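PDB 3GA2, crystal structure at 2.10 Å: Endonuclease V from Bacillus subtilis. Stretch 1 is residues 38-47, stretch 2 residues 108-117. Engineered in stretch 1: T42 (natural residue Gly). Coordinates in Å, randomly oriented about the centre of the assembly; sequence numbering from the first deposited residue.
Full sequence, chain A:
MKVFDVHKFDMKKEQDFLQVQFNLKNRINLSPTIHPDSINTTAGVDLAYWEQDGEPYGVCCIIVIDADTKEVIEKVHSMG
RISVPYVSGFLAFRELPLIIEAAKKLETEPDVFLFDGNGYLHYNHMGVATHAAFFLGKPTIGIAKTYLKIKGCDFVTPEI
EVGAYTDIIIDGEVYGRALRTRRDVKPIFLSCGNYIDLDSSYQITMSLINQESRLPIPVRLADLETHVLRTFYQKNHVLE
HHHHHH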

# COMPACT_ATOMS: atom_id res chain seq x y z
N SER A 38 6.42 -19.54 2.07
CA SER A 38 7.84 -19.46 1.77
C SER A 38 8.48 -18.21 2.38
O SER A 38 9.69 -18.05 2.33
CB SER A 38 8.08 -19.46 0.25
OG SER A 38 7.83 -18.18 -0.29
N ILE A 39 7.67 -17.32 2.95
CA ILE A 39 8.22 -16.09 3.54
C ILE A 39 8.36 -16.11 5.06
O ILE A 39 7.62 -16.80 5.76
CB ILE A 39 7.38 -14.86 3.15
CG1 ILE A 39 5.89 -15.17 3.33
CG2 ILE A 39 7.72 -14.45 1.72
CD1 ILE A 39 4.97 -14.05 2.89
N ASN A 40 9.31 -15.32 5.56
CA ASN A 40 9.58 -15.23 6.99
C ASN A 40 8.79 -14.10 7.67
O ASN A 40 8.32 -14.25 8.80
CB ASN A 40 11.07 -14.99 7.25
CG ASN A 40 11.95 -16.11 6.71
OD1 ASN A 40 11.78 -17.27 7.08
ND2 ASN A 40 12.90 -15.77 5.84
N THR A 41 8.66 -12.97 6.98
CA THR A 41 7.95 -11.82 7.53
C THR A 41 7.15 -11.06 6.47
O THR A 41 7.42 -11.14 5.28
CB THR A 41 8.94 -10.83 8.17
OG1 THR A 41 9.93 -10.45 7.20
CG2 THR A 41 9.63 -11.45 9.37
N THR A 42 6.14 -10.33 6.93
CA THR A 42 5.33 -9.50 6.05
C THR A 42 5.14 -8.19 6.82
O THR A 42 5.00 -8.19 8.05
CB THR A 42 3.94 -10.15 5.71
OG1 THR A 42 3.06 -10.06 6.83
CG2 THR A 42 4.11 -11.61 5.33
N ALA A 43 5.17 -7.07 6.11
CA ALA A 43 4.99 -5.79 6.78
C ALA A 43 3.74 -5.09 6.27
O ALA A 43 3.28 -5.36 5.16
CB ALA A 43 6.23 -4.90 6.55
N GLY A 44 3.20 -4.21 7.10
CA GLY A 44 2.01 -3.46 6.72
C GLY A 44 2.35 -1.99 6.80
O GLY A 44 3.01 -1.56 7.74
N VAL A 45 1.89 -1.22 5.82
CA VAL A 45 2.18 0.21 5.78
C VAL A 45 0.90 1.03 5.68
O VAL A 45 -0.00 0.71 4.90
CB VAL A 45 3.04 0.58 4.55
CG1 VAL A 45 3.57 2.00 4.68
CG2 VAL A 45 4.18 -0.41 4.40
N ASP A 46 0.81 2.07 6.49
CA ASP A 46 -0.35 2.94 6.44
C ASP A 46 0.11 4.35 6.78
O ASP A 46 1.21 4.55 7.31
CB ASP A 46 -1.45 2.47 7.39
CG ASP A 46 -2.84 2.84 6.90
OD1 ASP A 46 -3.81 2.13 7.23
OD2 ASP A 46 -2.95 3.85 6.17
N LEU A 47 -0.73 5.33 6.46
CA LEU A 47 -0.43 6.74 6.68
C LEU A 47 -1.70 7.45 7.15
O LEU A 47 -2.80 7.13 6.70
CB LEU A 47 0.03 7.36 5.36
CG LEU A 47 0.99 8.55 5.31
CD1 LEU A 47 0.89 9.39 6.57
CD2 LEU A 47 2.39 8.02 5.13
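Stretch 2, residues 108-117: TEPDVFLFDG

The two stretches are joined most firmly by a ladder of four backbone hydrogen bonds in the pattern of a parallel sheet. A43 N donates to V112 O (2.8 Å) and A43 O accepts from L114 N (2.7 Å, nearly linear at 176°); two residues on, V45 N donates to L114 O (2.8 Å) and V45 O accepts from D116 N (2.9 Å). A43 and V45 thus use both their amide and carbonyl groups across this interface, whereas G44, between them, adds a CA-H...O contact from its CA to L114 O at 3.3 Å.

Before the ladder begins, the carboxylate of D111 accepts hydrogen bonds from two backbone amides. Its OD2 receives N40 N at 2.8 Å and T41 N at 3.1 Å, gathering two successive amides, while D111 N makes weak hydrogen bonds to T41 O (3.3 Å) and T41 OG1 (3.5 Å). Water extends this end of the contact: one molecule bridges N40 ND2 and D111 OD1 (3.1 and 2.6 Å), and another links T41 OG1 with E109 O, 2.7 Å from each. At the far end the acids D46 and D116 meet, with D46 OD1 2.4 Å from D116 OD1; the protonation of the pair is left open. D46 OD2 also accepts a hydrogen bond from L47 N within its own stretch (2.7 Å).

In stretch 2, F113 to F115 are extended, with phi/psi of -117/124 at F113 and -106/141 at F115, and run in the same direction as strand 41-47. The two strand axes approach to 4.6 Å and cross at -21°. A43 pairs with F113, G44 with L114 and V45 with F115, at CA-CA distances of 4.7, 4.8 and 4.8 Å. Ahead of these pairs, P110 CA lies 5.2 Å from T41 CA and V112 CA 5.0 Å from T42 CA.

Side chains of A43, V45, F113 and F115 share one face of the sheet. A43 CB lies over the F113 ring, 4.2 Å from its centroid, and also touches P110 CB at 3.6 Å. V45 CG2 reaches the edge of the F113 ring (3.9 Å to F113 CD1) and at the same time sits over the face of the F115 ring, 3.9 Å from its centroid. L114 points to the opposite face, where its CD1 is 4.2 Å from CB of the engineered T42. Farther out, T42 CG2 packs on V112 CG1 at 3.6 Å, and I39 CG2 approaches D111 CB at 3.6 Å. Together the stretches bury 690 Å².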

# COMPACT_ATOMS: atom_id res chain seq x y z
N THR A 108 14.48 -5.07 10.88
CA THR A 108 14.18 -6.29 10.16
C THR A 108 14.17 -6.01 8.66
O THR A 108 14.30 -4.86 8.23
CB THR A 108 12.81 -6.88 10.55
OG1 THR A 108 11.78 -5.96 10.17
CG2 THR A 108 12.76 -7.12 12.05
N GLU A 109 14.01 -7.06 7.86
CA GLU A 109 13.98 -6.91 6.41
C GLU A 109 12.74 -7.66 5.93
O GLU A 109 12.82 -8.83 5.56
CB GLU A 109 15.24 -7.52 5.78
CG GLU A 109 15.41 -7.22 4.29
CD GLU A 109 16.67 -7.83 3.70
OE1 GLU A 109 17.76 -7.68 4.30
OE2 GLU A 109 16.59 -8.46 2.62
N PRO A 110 11.58 -7.00 5.94
CA PRO A 110 10.35 -7.66 5.50
C PRO A 110 10.46 -8.22 4.09
O PRO A 110 11.04 -7.58 3.21
CB PRO A 110 9.30 -6.55 5.59
CG PRO A 110 9.82 -5.69 6.72
CD PRO A 110 11.30 -5.62 6.40
N ASP A 111 9.92 -9.43 3.89
CA ASP A 111 9.96 -10.08 2.57
C ASP A 111 8.90 -9.50 1.63
O ASP A 111 9.03 -9.60 0.41
CB ASP A 111 9.71 -11.58 2.69
CG ASP A 111 10.77 -12.30 3.51
OD1 ASP A 111 11.97 -12.17 3.19
OD2 ASP A 111 10.40 -13.00 4.47
N VAL A 112 7.85 -8.92 2.20
CA VAL A 112 6.76 -8.32 1.42
C VAL A 112 6.07 -7.22 2.23
O VAL A 112 5.91 -7.34 3.44
CB VAL A 112 5.70 -9.37 1.02
CG1 VAL A 112 5.10 -10.01 2.26
CG2 VAL A 112 4.59 -8.72 0.19
N PHE A 113 5.67 -6.15 1.54
CA PHE A 113 5.00 -5.03 2.19
C PHE A 113 3.59 -4.85 1.66
O PHE A 113 3.39 -4.71 0.46
CB PHE A 113 5.76 -3.72 1.93
CG PHE A 113 7.07 -3.60 2.65
CD1 PHE A 113 7.23 -2.68 3.70
CD2 PHE A 113 8.17 -4.34 2.25
CE1 PHE A 113 8.46 -2.51 4.32
CE2 PHE A 113 9.41 -4.18 2.87
CZ PHE A 113 9.55 -3.26 3.90
N LEU A 114 2.61 -4.87 2.55
CA LEU A 114 1.23 -4.66 2.14
C LEU A 114 0.86 -3.22 2.51
O LEU A 114 1.03 -2.80 3.65
CB LEU A 114 0.28 -5.66 2.83
CG LEU A 114 0.38 -7.14 2.44
CD1 LEU A 114 1.46 -7.83 3.26
CD2 LEU A 114 -0.96 -7.82 2.70
N PHE A 115 0.36 -2.48 1.54
CA PHE A 115 0.01 -1.08 1.74
C PHE A 115 -1.47 -0.79 1.83
O PHE A 115 -2.27 -1.38 1.11
CB PHE A 115 0.56 -0.24 0.60
CG PHE A 115 2.05 -0.12 0.59
CD1 PHE A 115 2.85 -1.19 0.20
CD2 PHE A 115 2.66 1.08 0.96
CE1 PHE A 115 4.23 -1.07 0.18
CE2 PHE A 115 4.04 1.21 0.94
CZ PHE A 115 4.84 0.13 0.55
N ASP A 116 -1.83 0.12 2.73
CA ASP A 116 -3.21 0.55 2.83
C ASP A 116 -3.31 1.57 1.70
O ASP A 116 -3.18 2.78 1.91
CB ASP A 116 -3.50 1.22 4.18
CG ASP A 116 -4.95 1.68 4.30
OD1 ASP A 116 -5.37 2.08 5.41
OD2 ASP A 116 -5.67 1.65 3.28
N GLY A 117 -3.51 1.06 0.48
CA GLY A 117 -3.60 1.90 -0.71
C GLY A 117 -3.46 1.07 -1.99
O GLY A 117 -3.14 -0.11 -1.92
O HOH W 1 13.86 -12.98 4.80
O HOH W 2 12.49 -11.22 6.87